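Local coordinates for protein transcriptional regulator, TetR family (Legionella pneumophila subsp. pneumophila str. Philadelphia 1, PDB 3ON4) that probably binds DNA as a dimeric, all-helical transcriptional regulator of the TetR family, with an N-terminal helix-turn-helix region and a larger C-terminal helical domain, at residues A[13-18]-A[34-39]; A[53-58]-A[121-126]; A[82-87]-A[143-148]; A[90-95]-A[177-182]; A[137-142]-A[147-152]. One frame throughout, in Å; residues are numbered along the deposited sequence. Where two conformers were deposited one is given.

Contact 1: residues A[13-18]-A[34-39]; sequences ERILAV and KDIATA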
# COMPACT_ATOMS: atom_id res chain seq x y z
N GLU A 13 -8.41 -8.36 25.13
CA GLU A 13 -8.65 -7.07 24.50
C GLU A 13 -7.38 -6.23 24.44
O GLU A 13 -7.10 -5.59 23.44
CB GLU A 13 -9.78 -6.28 25.17
CG GLU A 13 -9.80 -4.82 24.67
CD GLU A 13 -11.14 -4.13 24.78
OE1 GLU A 13 -11.96 -4.53 25.62
OE2 GLU A 13 -11.36 -3.16 24.01
N ARG A 14 -6.58 -6.25 25.50
CA ARG A 14 -5.35 -5.44 25.48
C ARG A 14 -4.35 -6.00 24.46
O ARG A 14 -3.61 -5.24 23.82
CB ARG A 14 -4.74 -5.32 26.88
CG ARG A 14 -5.61 -4.57 27.87
CD ARG A 14 -4.81 -3.94 29.00
NE ARG A 14 -3.78 -4.82 29.55
CZ ARG A 14 -2.74 -4.42 30.29
NH1 ARG A 14 -1.88 -5.32 30.74
NH2 ARG A 14 -2.55 -3.13 30.59
N ILE A 15 -4.35 -7.33 24.29
CA ILE A 15 -3.47 -7.96 23.30
C ILE A 15 -3.91 -7.54 21.91
O ILE A 15 -3.10 -7.12 21.08
CB ILE A 15 -3.47 -9.53 23.38
CG1 ILE A 15 -2.77 -10.00 24.65
CG2 ILE A 15 -2.79 -10.11 22.12
CD1 ILE A 15 -3.11 -11.46 25.09
N LEU A 16 -5.21 -7.63 21.66
CA LEU A 16 -5.74 -7.23 20.37
C LEU A 16 -5.42 -5.76 20.05
O LEU A 16 -4.98 -5.44 18.95
CB LEU A 16 -7.25 -7.47 20.31
CG LEU A 16 -7.66 -8.94 20.21
CD1 LEU A 16 -9.16 -9.09 20.55
CD2 LEU A 16 -7.33 -9.49 18.82
N ALA A 17 -5.60 -4.89 21.04
CA ALA A 17 -5.39 -3.45 20.80
C ALA A 17 -3.93 -3.10 20.47
O ALA A 17 -3.66 -2.29 19.55
CB ALA A 17 -5.92 -2.62 21.99
N VAL A 18 -2.99 -3.71 21.18
CA VAL A 18 -1.56 -3.44 20.90
C VAL A 18 -1.14 -4.12 19.60
O VAL A 18 -0.40 -3.54 18.82
CB VAL A 18 -0.60 -3.87 22.03
CG1 VAL A 18 0.79 -3.19 21.84
CG2 VAL A 18 -1.16 -3.52 23.36
N LYS A 34 6.50 -11.56 21.61
CA LYS A 34 7.41 -10.96 22.59
C LYS A 34 7.30 -9.42 22.62
O LYS A 34 7.35 -8.82 23.68
CB LYS A 34 8.85 -11.36 22.29
CG LYS A 34 9.86 -10.77 23.24
CD LYS A 34 9.66 -11.26 24.67
CE LYS A 34 10.88 -10.99 25.53
NZ LYS A 34 10.64 -11.51 26.88
N ASP A 35 7.16 -8.80 21.45
CA ASP A 35 6.93 -7.36 21.40
C ASP A 35 5.69 -6.95 22.21
O ASP A 35 5.69 -5.90 22.89
CB ASP A 35 6.76 -6.87 19.97
CG ASP A 35 8.04 -6.95 19.16
OD1 ASP A 35 9.13 -6.74 19.73
OD2 ASP A 35 7.93 -7.21 17.94
N ILE A 36 4.63 -7.75 22.10
CA ILE A 36 3.37 -7.44 22.78
C ILE A 36 3.55 -7.61 24.29
O ILE A 36 3.14 -6.74 25.06
CB ILE A 36 2.20 -8.35 22.33
CG1 ILE A 36 1.89 -8.12 20.85
CG2 ILE A 36 0.96 -8.11 23.17
CD1 ILE A 36 0.79 -9.01 20.33
N ALA A 37 4.15 -8.72 24.68
CA ALA A 37 4.40 -9.02 26.09
C ALA A 37 5.19 -7.89 26.77
O ALA A 37 4.87 -7.48 27.90
CB ALA A 37 5.17 -10.32 26.21
N THR A 38 6.22 -7.41 26.08
CA THR A 38 7.06 -6.34 26.60
C THR A 38 6.25 -5.05 26.69
O THR A 38 6.35 -4.34 27.67
CB THR A 38 8.29 -6.13 25.69
OG1 THR A 38 9.13 -7.28 25.77
CG2 THR A 38 9.10 -4.89 26.09
N ALA A 39 5.40 -4.80 25.69
CA ALA A 39 4.69 -3.51 25.61
C ALA A 39 3.70 -3.33 26.76
O ALA A 39 3.60 -2.22 27.31
CB ALA A 39 3.97 -3.37 24.25

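Contact 2: residues A[53-58]-A[121-126]; sequences SKEDLG and VSIQNQ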
# COMPACT_ATOMS: atom_id res chain seq x y z
N SER A 53 -1.27 -19.55 17.89
CA SER A 53 -0.34 -19.22 16.82
C SER A 53 -0.45 -17.75 16.49
O SER A 53 -1.48 -17.13 16.74
CB SER A 53 -0.63 -20.07 15.59
OG SER A 53 -1.84 -19.67 14.99
N LYS A 54 0.59 -17.19 15.91
CA LYS A 54 0.50 -15.81 15.41
C LYS A 54 -0.69 -15.67 14.46
O LYS A 54 -1.38 -14.65 14.50
CB LYS A 54 1.78 -15.40 14.71
CG LYS A 54 1.92 -13.93 14.42
CD LYS A 54 3.27 -13.68 13.78
CE LYS A 54 3.49 -12.25 13.46
NZ LYS A 54 4.84 -11.96 12.88
N GLU A 55 -0.94 -16.69 13.63
CA GLU A 55 -2.07 -16.69 12.70
C GLU A 55 -3.40 -16.42 13.39
O GLU A 55 -4.22 -15.62 12.89
CB GLU A 55 -2.15 -18.01 11.93
CG GLU A 55 -3.37 -18.21 11.03
CD GLU A 55 -3.35 -19.54 10.25
OE1 GLU A 55 -2.30 -20.24 10.22
OE2 GLU A 55 -4.38 -19.88 9.66
N ASP A 56 -3.62 -17.08 14.52
CA ASP A 56 -4.84 -16.89 15.30
C ASP A 56 -5.05 -15.44 15.70
O ASP A 56 -6.17 -14.93 15.68
CB ASP A 56 -4.84 -17.77 16.54
CG ASP A 56 -4.90 -19.26 16.20
OD1 ASP A 56 -5.77 -19.66 15.43
OD2 ASP A 56 -4.08 -20.01 16.73
N LEU A 57 -3.95 -14.77 16.08
CA LEU A 57 -4.01 -13.37 16.48
C LEU A 57 -4.30 -12.52 15.25
O LEU A 57 -5.16 -11.64 15.30
CB LEU A 57 -2.73 -12.93 17.18
CG LEU A 57 -2.61 -11.45 17.54
CD1 LEU A 57 -3.77 -11.03 18.45
CD2 LEU A 57 -1.25 -11.16 18.21
N GLY A 58 -3.60 -12.79 14.14
CA GLY A 58 -3.84 -12.05 12.91
C GLY A 58 -5.32 -12.07 12.49
O GLY A 58 -5.90 -11.03 12.19
N VAL A 121 -3.81 -18.36 4.57
CA VAL A 121 -5.06 -18.13 3.84
C VAL A 121 -6.18 -17.58 4.74
O VAL A 121 -6.97 -16.72 4.32
CB VAL A 121 -5.53 -19.42 3.14
CG1 VAL A 121 -6.95 -19.26 2.60
CG2 VAL A 121 -4.54 -19.82 2.04
N SER A 122 -6.24 -18.03 6.00
CA SER A 122 -7.25 -17.50 6.92
C SER A 122 -7.15 -15.97 7.03
O SER A 122 -8.17 -15.26 7.05
CB SER A 122 -7.11 -18.13 8.31
OG SER A 122 -5.84 -17.80 8.86
N ILE A 123 -5.94 -15.44 7.06
CA ILE A 123 -5.78 -14.00 7.21
C ILE A 123 -6.09 -13.30 5.89
O ILE A 123 -6.73 -12.23 5.87
CB ILE A 123 -4.37 -13.65 7.74
CG1 ILE A 123 -4.17 -14.29 9.13
CG2 ILE A 123 -4.17 -12.17 7.82
CD1 ILE A 123 -2.76 -14.03 9.71
N GLN A 124 -5.60 -13.87 4.80
CA GLN A 124 -5.93 -13.38 3.46
C GLN A 124 -7.44 -13.19 3.30
O GLN A 124 -7.90 -12.14 2.85
CB GLN A 124 -5.44 -14.37 2.39
CG GLN A 124 -3.94 -14.41 2.21
CD GLN A 124 -3.53 -15.34 1.09
OE1 GLN A 124 -4.28 -16.23 0.70
NE2 GLN A 124 -2.32 -15.16 0.60
N ASN A 125 -8.21 -14.21 3.66
CA ASN A 125 -9.66 -14.18 3.53
C ASN A 125 -10.31 -13.09 4.43
O ASN A 125 -11.25 -12.40 4.01
CB ASN A 125 -10.27 -15.58 3.75
CG ASN A 125 -9.96 -16.54 2.59
OD1 ASN A 125 -9.30 -16.15 1.61
ND2 ASN A 125 -10.40 -17.78 2.70
N GLN A 126 -9.77 -12.86 5.62
CA GLN A 126 -10.29 -11.78 6.47
C GLN A 126 -9.96 -10.41 5.88
O GLN A 126 -10.78 -9.48 5.92
CB GLN A 126 -9.75 -11.86 7.89
CG GLN A 126 -10.17 -13.07 8.64
CD GLN A 126 -11.65 -13.09 9.01
OE1 GLN A 126 -12.30 -12.04 9.15
NE2 GLN A 126 -12.19 -14.29 9.15
O HOH W 1 -4.87 -20.38 6.99

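Contact 3: residues A[82-87]-A[143-148]; sequences LSAKEK and ETNGYD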
# COMPACT_ATOMS: atom_id res chain seq x y z
N LEU A 82 -26.81 13.96 6.59
CA LEU A 82 -25.66 14.01 5.70
C LEU A 82 -26.05 13.69 4.27
O LEU A 82 -26.80 12.76 4.00
CB LEU A 82 -24.57 13.01 6.15
CG LEU A 82 -23.98 13.23 7.55
CD1 LEU A 82 -22.91 12.21 7.81
CD2 LEU A 82 -23.43 14.66 7.72
N SER A 83 -25.50 14.47 3.33
CA SER A 83 -25.64 14.17 1.91
C SER A 83 -24.73 12.97 1.61
O SER A 83 -23.86 12.63 2.41
CB SER A 83 -25.19 15.38 1.10
OG SER A 83 -23.77 15.52 1.24
N ALA A 84 -24.91 12.33 0.44
CA ALA A 84 -24.02 11.24 0.05
C ALA A 84 -22.56 11.68 0.03
O ALA A 84 -21.66 10.98 0.50
CB ALA A 84 -24.41 10.68 -1.31
N LYS A 85 -22.32 12.86 -0.51
CA LYS A 85 -20.98 13.42 -0.56
C LYS A 85 -20.43 13.60 0.83
O LYS A 85 -19.28 13.28 1.07
CB LYS A 85 -21.00 14.77 -1.27
CG LYS A 85 -19.64 15.38 -1.48
CD LYS A 85 -19.76 16.60 -2.37
CE LYS A 85 -18.40 17.11 -2.76
NZ LYS A 85 -18.53 18.21 -3.74
N GLU A 86 -21.24 14.10 1.75
CA GLU A 86 -20.79 14.30 3.12
C GLU A 86 -20.47 12.95 3.79
O GLU A 86 -19.56 12.88 4.61
CB GLU A 86 -21.84 15.07 3.93
CG GLU A 86 -21.92 16.59 3.60
CD GLU A 86 -23.09 17.30 4.25
OE1 GLU A 86 -24.18 16.70 4.42
OE2 GLU A 86 -22.95 18.49 4.58
N LYS A 87 -21.21 11.90 3.45
CA LYS A 87 -20.95 10.56 4.01
C LYS A 87 -19.56 10.03 3.58
O LYS A 87 -18.81 9.46 4.38
CB LYS A 87 -22.05 9.57 3.62
CG LYS A 87 -23.41 9.87 4.27
CD LYS A 87 -24.50 8.92 3.79
CE LYS A 87 -25.83 9.25 4.46
NZ LYS A 87 -27.00 8.65 3.76
N GLU A 143 -24.80 4.95 -4.84
CA GLU A 143 -26.08 4.64 -5.48
C GLU A 143 -27.22 5.52 -4.97
O GLU A 143 -28.09 5.93 -5.75
CB GLU A 143 -26.44 3.17 -5.32
CG GLU A 143 -25.60 2.26 -6.19
CD GLU A 143 -25.83 0.78 -5.92
OE1 GLU A 143 -26.26 0.42 -4.80
OE2 GLU A 143 -25.59 -0.02 -6.85
N THR A 144 -27.19 5.87 -3.68
CA THR A 144 -28.15 6.84 -3.12
C THR A 144 -27.94 8.24 -3.70
O THR A 144 -28.84 9.07 -3.67
CB THR A 144 -28.12 6.94 -1.58
OG1 THR A 144 -26.89 7.55 -1.14
CG2 THR A 144 -28.32 5.56 -0.94
N ASN A 145 -26.75 8.50 -4.23
CA ASN A 145 -26.50 9.77 -4.90
C ASN A 145 -26.94 9.76 -6.37
O ASN A 145 -26.75 10.76 -7.08
CB ASN A 145 -25.02 10.14 -4.79
CG ASN A 145 -24.79 11.63 -4.86
OD1 ASN A 145 -25.64 12.43 -4.46
ND2 ASN A 145 -23.65 12.01 -5.40
N GLY A 146 -27.51 8.66 -6.83
CA GLY A 146 -28.07 8.58 -8.18
C GLY A 146 -27.12 7.98 -9.21
O GLY A 146 -27.50 7.82 -10.37
N TYR A 147 -25.90 7.63 -8.80
CA TYR A 147 -24.98 6.94 -9.69
C TYR A 147 -25.54 5.55 -10.02
O TYR A 147 -26.12 4.89 -9.16
CB TYR A 147 -23.61 6.77 -9.03
CG TYR A 147 -22.77 8.03 -8.98
CD1 TYR A 147 -22.14 8.51 -10.12
CD2 TYR A 147 -22.58 8.71 -7.78
CE1 TYR A 147 -21.34 9.66 -10.07
CE2 TYR A 147 -21.79 9.85 -7.72
CZ TYR A 147 -21.17 10.32 -8.86
OH TYR A 147 -20.40 11.45 -8.80
N ASP A 148 -25.38 5.13 -11.27
CA ASP A 148 -25.77 3.77 -11.65
C ASP A 148 -24.82 2.74 -11.01
O ASP A 148 -23.76 3.09 -10.51
CB ASP A 148 -25.93 3.62 -13.17
CG ASP A 148 -24.63 3.70 -13.96
OD1 ASP A 148 -23.53 3.48 -13.44
OD2 ASP A 148 -24.73 3.96 -15.18
O HOH W 2 -26.98 13.06 -1.45
O HOH W 3 -24.30 14.21 -2.36

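Contact 4: residues A[90-95]-A[177-182]; sequences KFFDAI and TFLEGV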
# COMPACT_ATOMS: atom_id res chain seq x y z
N LYS A 90 -16.96 12.08 5.46
CA LYS A 90 -16.84 11.63 6.85
C LYS A 90 -16.20 10.25 6.95
O LYS A 90 -15.50 9.96 7.94
CB LYS A 90 -18.21 11.63 7.55
CG LYS A 90 -18.83 12.99 7.74
CD LYS A 90 -18.07 13.91 8.71
CE LYS A 90 -18.78 15.27 8.80
NZ LYS A 90 -18.08 16.31 9.63
N PHE A 91 -16.42 9.41 5.95
CA PHE A 91 -15.71 8.13 5.84
C PHE A 91 -14.21 8.38 5.83
O PHE A 91 -13.47 7.75 6.59
CB PHE A 91 -16.16 7.37 4.59
CG PHE A 91 -15.13 6.43 4.05
CD1 PHE A 91 -15.00 5.15 4.57
CD2 PHE A 91 -14.31 6.81 3.00
CE1 PHE A 91 -14.05 4.28 4.05
CE2 PHE A 91 -13.37 5.95 2.49
CZ PHE A 91 -13.24 4.70 3.00
N PHE A 92 -13.74 9.31 5.00
CA PHE A 92 -12.31 9.61 4.97
C PHE A 92 -11.82 10.16 6.32
O PHE A 92 -10.76 9.73 6.81
CB PHE A 92 -11.95 10.55 3.83
CG PHE A 92 -10.46 10.73 3.63
CD1 PHE A 92 -9.61 9.63 3.64
CD2 PHE A 92 -9.92 11.98 3.44
CE1 PHE A 92 -8.22 9.80 3.45
CE2 PHE A 92 -8.53 12.15 3.27
CZ PHE A 92 -7.71 11.05 3.26
N ASP A 93 -12.58 11.07 6.93
CA ASP A 93 -12.25 11.57 8.28
C ASP A 93 -12.13 10.41 9.29
O ASP A 93 -11.20 10.38 10.11
CB ASP A 93 -13.28 12.60 8.78
CG ASP A 93 -13.24 13.93 8.02
OD1 ASP A 93 -12.26 14.25 7.30
OD2 ASP A 93 -14.22 14.70 8.19
N ALA A 94 -13.06 9.46 9.23
CA ALA A 94 -13.01 8.29 10.13
C ALA A 94 -11.74 7.45 9.90
O ALA A 94 -11.14 6.98 10.86
CB ALA A 94 -14.26 7.42 9.96
N ILE A 95 -11.33 7.29 8.65
CA ILE A 95 -10.10 6.56 8.31
C ILE A 95 -8.89 7.34 8.84
O ILE A 95 -7.98 6.76 9.43
CB ILE A 95 -9.95 6.33 6.81
CG1 ILE A 95 -11.06 5.40 6.28
CG2 ILE A 95 -8.55 5.73 6.48
CD1 ILE A 95 -11.11 4.00 6.95
N THR A 177 -0.18 16.73 1.98
CA THR A 177 -0.75 17.03 0.67
C THR A 177 -1.22 15.75 -0.04
O THR A 177 -2.13 15.81 -0.85
CB THR A 177 0.20 17.89 -0.22
OG1 THR A 177 1.43 17.21 -0.43
CG2 THR A 177 0.50 19.25 0.44
N PHE A 178 -0.61 14.60 0.28
CA PHE A 178 -1.09 13.33 -0.28
C PHE A 178 -2.54 13.04 0.18
O PHE A 178 -3.35 12.50 -0.59
CB PHE A 178 -0.17 12.16 0.11
CG PHE A 178 1.16 12.15 -0.60
CD1 PHE A 178 1.28 11.63 -1.87
CD2 PHE A 178 2.31 12.65 0.03
CE1 PHE A 178 2.50 11.60 -2.52
CE2 PHE A 178 3.54 12.61 -0.59
CZ PHE A 178 3.64 12.09 -1.88
N LEU A 179 -2.85 13.40 1.42
CA LEU A 179 -4.18 13.19 1.98
C LEU A 179 -5.15 14.26 1.48
O LEU A 179 -6.33 13.98 1.27
CB LEU A 179 -4.11 13.21 3.50
CG LEU A 179 -3.16 12.17 4.11
CD1 LEU A 179 -3.09 12.30 5.61
CD2 LEU A 179 -3.56 10.78 3.72
N GLU A 180 -4.65 15.47 1.29
CA GLU A 180 -5.47 16.55 0.72
C GLU A 180 -5.94 16.17 -0.68
O GLU A 180 -7.05 16.46 -1.06
CB GLU A 180 -4.70 17.87 0.70
CG GLU A 180 -4.45 18.45 2.09
CD GLU A 180 -3.56 19.69 2.06
OE1 GLU A 180 -3.11 20.07 0.97
OE2 GLU A 180 -3.31 20.28 3.13
N GLY A 181 -5.07 15.49 -1.42
CA GLY A 181 -5.37 14.99 -2.75
C GLY A 181 -6.53 14.02 -2.80
O GLY A 181 -7.31 14.02 -3.76
N VAL A 182 -6.65 13.18 -1.77
CA VAL A 182 -7.77 12.26 -1.65
C VAL A 182 -9.05 13.07 -1.47
O VAL A 182 -10.06 12.82 -2.14
CB VAL A 182 -7.62 11.33 -0.45
CG1 VAL A 182 -8.81 10.35 -0.41
CG2 VAL A 182 -6.28 10.60 -0.50

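Contact 5: residues A[137-142]-A[147-152]; sequences WLKGVL and YDNESS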
# COMPACT_ATOMS: atom_id res chain seq x y z
N TRP A 137 -20.02 -0.66 1.08
CA TRP A 137 -20.55 0.54 1.75
C TRP A 137 -20.47 1.78 0.86
O TRP A 137 -21.46 2.50 0.66
CB TRP A 137 -19.78 0.80 3.03
CG TRP A 137 -20.37 1.89 3.82
CD1 TRP A 137 -21.42 1.81 4.70
CD2 TRP A 137 -19.96 3.26 3.81
NE1 TRP A 137 -21.69 3.05 5.22
CE2 TRP A 137 -20.82 3.96 4.69
CE3 TRP A 137 -18.99 3.98 3.10
CZ2 TRP A 137 -20.70 5.32 4.91
CZ3 TRP A 137 -18.87 5.34 3.32
CH2 TRP A 137 -19.72 6.00 4.23
N LEU A 138 -19.29 2.01 0.29
CA LEU A 138 -19.07 3.12 -0.66
C LEU A 138 -20.01 3.09 -1.88
O LEU A 138 -20.62 4.11 -2.25
CB LEU A 138 -17.59 3.14 -1.11
CG LEU A 138 -16.53 3.63 -0.13
CD1 LEU A 138 -15.11 3.44 -0.67
CD2 LEU A 138 -16.80 5.11 0.19
N LYS A 139 -20.11 1.92 -2.52
CA LYS A 139 -21.01 1.70 -3.66
C LYS A 139 -22.45 2.03 -3.30
O LYS A 139 -23.16 2.72 -4.05
CB LYS A 139 -20.94 0.25 -4.13
CG LYS A 139 -21.94 -0.14 -5.25
CD LYS A 139 -21.99 -1.66 -5.32
CE LYS A 139 -22.96 -2.16 -6.34
NZ LYS A 139 -23.60 -3.44 -5.87
N GLY A 140 -22.89 1.53 -2.15
CA GLY A 140 -24.27 1.81 -1.67
C GLY A 140 -24.56 3.29 -1.45
O GLY A 140 -25.64 3.78 -1.84
N VAL A 141 -23.64 4.00 -0.81
CA VAL A 141 -23.78 5.44 -0.58
C VAL A 141 -23.89 6.16 -1.92
O VAL A 141 -24.75 7.02 -2.13
CB VAL A 141 -22.58 5.99 0.25
CG1 VAL A 141 -22.61 7.50 0.28
CG2 VAL A 141 -22.61 5.46 1.70
N LEU A 142 -23.02 5.78 -2.85
CA LEU A 142 -22.97 6.40 -4.17
C LEU A 142 -24.21 6.13 -5.01
O LEU A 142 -24.64 6.99 -5.78
CB LEU A 142 -21.70 5.96 -4.93
CG LEU A 142 -20.36 6.45 -4.40
CD1 LEU A 142 -19.23 5.69 -5.10
CD2 LEU A 142 -20.18 7.95 -4.60
N TYR A 147 -25.90 7.63 -8.80
CA TYR A 147 -24.98 6.94 -9.69
C TYR A 147 -25.54 5.55 -10.02
O TYR A 147 -26.12 4.89 -9.16
CB TYR A 147 -23.61 6.77 -9.03
CG TYR A 147 -22.77 8.03 -8.98
CD1 TYR A 147 -22.14 8.51 -10.12
CD2 TYR A 147 -22.58 8.71 -7.78
CE1 TYR A 147 -21.34 9.66 -10.07
CE2 TYR A 147 -21.79 9.85 -7.72
CZ TYR A 147 -21.17 10.32 -8.86
OH TYR A 147 -20.40 11.45 -8.80
N ASP A 148 -25.38 5.13 -11.27
CA ASP A 148 -25.77 3.77 -11.65
C ASP A 148 -24.82 2.74 -11.01
O ASP A 148 -23.76 3.09 -10.51
CB ASP A 148 -25.93 3.62 -13.17
CG ASP A 148 -24.63 3.70 -13.96
OD1 ASP A 148 -23.53 3.48 -13.44
OD2 ASP A 148 -24.73 3.96 -15.18
N ASN A 149 -25.23 1.48 -10.99
CA ASN A 149 -24.44 0.42 -10.38
C ASN A 149 -22.97 0.39 -10.82
O ASN A 149 -22.04 0.34 -10.00
CB ASN A 149 -25.08 -0.94 -10.70
CG ASN A 149 -24.35 -2.09 -10.05
OD1 ASN A 149 -24.17 -2.12 -8.84
ND2 ASN A 149 -23.91 -3.03 -10.86
N GLU A 150 -22.76 0.44 -12.13
CA GLU A 150 -21.42 0.32 -12.69
C GLU A 150 -20.53 1.49 -12.25
O GLU A 150 -19.39 1.28 -11.85
CB GLU A 150 -21.49 0.26 -14.21
CG GLU A 150 -20.13 0.23 -14.93
CD GLU A 150 -19.70 -1.18 -15.32
OE1 GLU A 150 -19.20 -1.90 -14.43
OE2 GLU A 150 -19.86 -1.54 -16.51
N SER A 151 -21.04 2.70 -12.36
CA SER A 151 -20.28 3.90 -12.01
C SER A 151 -20.01 3.96 -10.51
O SER A 151 -18.97 4.44 -10.11
CB SER A 151 -21.04 5.16 -12.43
OG SER A 151 -21.36 5.14 -13.81
N SER A 152 -20.97 3.48 -9.71
CA SER A 152 -20.81 3.44 -8.26
C SER A 152 -19.68 2.50 -7.84
O SER A 152 -18.87 2.82 -6.99
CB SER A 152 -22.12 2.99 -7.59
OG SER A 152 -23.10 4.02 -7.64

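Contact 1: residues A[13-18]-A[34-39]
Ile15 has its CG1 anti to the carbonyl carbon (chi1 -70°), which swings the CG2 methyl round to meet Ile36. Ile36 carries the same first torsion, and with its second torsion extended (chi2 179°) the chain reaches out to put CD1 at the far end of the approach. The two side chains cross at about a right angle, and the touch is a methyl on a methyl: Ile15 CG2 lies 4.2 Å from Ile36 CD1. One turn further along helix 11-26, in one of the two conformers modelled for Val18, Val18 CG1 stands 4.0 Å from Ala39 CB, so this second touch is the less certain one. The backbones come nearest beside these residues, with 6.6 Å between Val18 CA and Ile36 CA. Everything that meets here is aliphatic, so the fit depends on shape and burial. The two isoleucines are buried, whereas Ala39 sits at the exposed margin. Leu57 of helix 54-77 packs on both isoleucines, Phe51 also touches Ile15, and Ile47 of helix 44-50 lies against Ile36, which makes the pair part of a small shared core. Helix 33-40 opens the predicted helix-turn-helix, and its packing against helix 11-26 is the arrangement expected of the three-helix DNA-binding domain of TetR-family regulators.

Contact 2: residues A[53-58]-A[121-126]
Glu55 and Ser122 approach across the gap between two nearly parallel helix starts, the carboxylate reaching over from one and the hydroxyl rising from the other. The glutamate is fully stretched, CG anti to the backbone N (chi1 173°), and this carries OE2 to the serine. Ser122 OG donates to Glu55 OE2 at 2.7 Å, arriving on the anti side of the carboxylate and 28° out of its plane. A water doubles the link: it gives a proton to Glu55 OE2 (2.8 Å) and accepts one from Ser122 N (2.9 Å), so the carboxylate also reaches the first turn of helix 121-144, whose amino end would probably favour the negative charge. Beside this polar pair, across these two segments Ile123 CD1 comes nearest to backbone atoms. That methyl lies 3.8 Å from Glu55 O and 3.9 Å from Gly58 CA, close in because glycine has no side chain there. Ser53 and Asp56 form a capping box at the start of helix 54-77. The short segments 54-58 and 121-126 run 9.3 Å apart at an angle of 8°; Val59 and Ile62 of helix 54-77 extend the surface under Ile123, and Tyr28, in the loop after helix 11-26, also touches it.

Contact 3: residues A[82-87]-A[143-148]
Asn145 OD1 takes protons from two waters that tie it to the first turn of helix 84-98. One water lies 3.1 Å from Asn145 OD1 and accepts from Lys85 N; the other sits 2.9 Å from Ala84 N, and its bond to the amide oxygen is weak. Each water accepts from its backbone N-H, so the side chain of Asn145 serves through solvent two amides at the start of the helix. Direct contact is small and centres on Ala84, whose methyl points at the other segment. Ala84 CB is 3.6 Å from Asn145 CB and 3.7 Å from Asn145 CG, while Thr144 OG1 stands further off; that hydroxyl is bonded to Val141 O in its own helix. Just before Ala84, Ser83 and Glu86 make a capping box: Ser83 N donates to Glu86 OE1 at 2.8 Å and Glu86 N returns a bond to Ser83 OG at 2.9 Å. On the facing side, helix 121-144 ends in a Schellman motif with Gly146 at positive phi (95°). The contact thus joins a helix start to a helix end at the surface: across these two segments water carries the polar link, with one of its bonds weak, and the direct touch rests on one methyl group.

Contact 4: residues A[90-95]-A[177-182]
In the helical C-terminal domain, segments 90-95 and 177-182 meet through one aromatic side chain, Phe92, set against Val182 and Leu179. All three are buried. The phenylalanine extends with CG anti to its backbone N (chi1 -171°), long enough to bridge helices whose nearest CA atoms, those of Phe92 and Val182, are still 8.5 Å apart. Val182 covers one face of the ring: CG1 stands 3.9 Å from the centroid of the Phe92 ring and only 11° off its normal, a CH-pi contact over the centre. The valine stem follows the methyl in, with Val182 CB 3.7 Å from Phe92 CZ. Towards the same end of the ring, Leu179 offers both backbone and side chain. Its carbonyl oxygen comes obliquely, Leu179 O lying 3.5 Å from Phe92 CE2, and Leu179 CD2 reaches Phe92 CZ at 4.2 Å. Helix 177-189 closes the chain's helical bundle and also faces the dimer partner: Gln158 of the second subunit donates to Gly181 O, and Phe178 packs on Ser161 of that subunit. Helix 149-173 fills in beside the aromatic contact, Leu167 touching both Ile95 and Leu179. Neighbouring Phe91 points to other helices, packing on Ile134 and Leu138 of helix 121-144 and on Leu73 of helix 54-77.

Contact 5: residues A[137-142]-A[147-152]
Leu142 and Ser152 pack closely inside a helical hairpin, where helix 121-144 turns back through a short connection into helix 149-173. Leu142 CD1 rests 3.5 Å from Ser152 O, and Leu142 CB is 3.6 Å from Ser152 OG. Ser152 CB also lies 3.9 Å from Lys139 CG, so the serine touches both side chains on this face of helix 121-144, at a point where the helices come as near as 4.9 Å between Lys139 CA and Ser152 CA. The serine hydroxyl is turned back to its own segment and donates to Asp148 O, from above the carbonyl plane. Asp148 also caps helix 149-173, its OD1 accepting from both Ser151 N and Ser151 OG. Towards solvent the fit loosens: Lys139 and exposed Asn149 cross there, but their modelled approach is too close to be trusted, and the lysine ammonium makes a long, weak ion pair with Glu136. At the turn, Tyr147 lies obliquely across Leu142, with Leu142 CD2 4.0 Å from Tyr147 CE2, while Lys191 makes a cation-pi contact with the ring. Leu142 O lies in the plane of that ring at its edge, 3.3 Å from Tyr147 CD2, and also takes a weak bond from Tyr147 N.

Overall arrangement
The five contacts run along an all-helical chain from the putative DNA-binding end to the far end of the C-terminal domain. Contact 1 closes first in sequence; contact 2, centred 17 Å away, touches it through Leu57 and joins helix 54-77 to the start of helix 121-144. That helix continues to contacts 3 and 5, whose centres are 8 Å apart and which share Tyr147 and Asp148; contact 5 is nested within the loop closed by contact 4. Contacts 3 and 4 both use helix 84-98. The centres of contacts 1 and 3 are about 40 Å apart, and helix 121-144 spans from contact 2, beside the putative DNA-binding region, to contacts 3 and 5 at the far end.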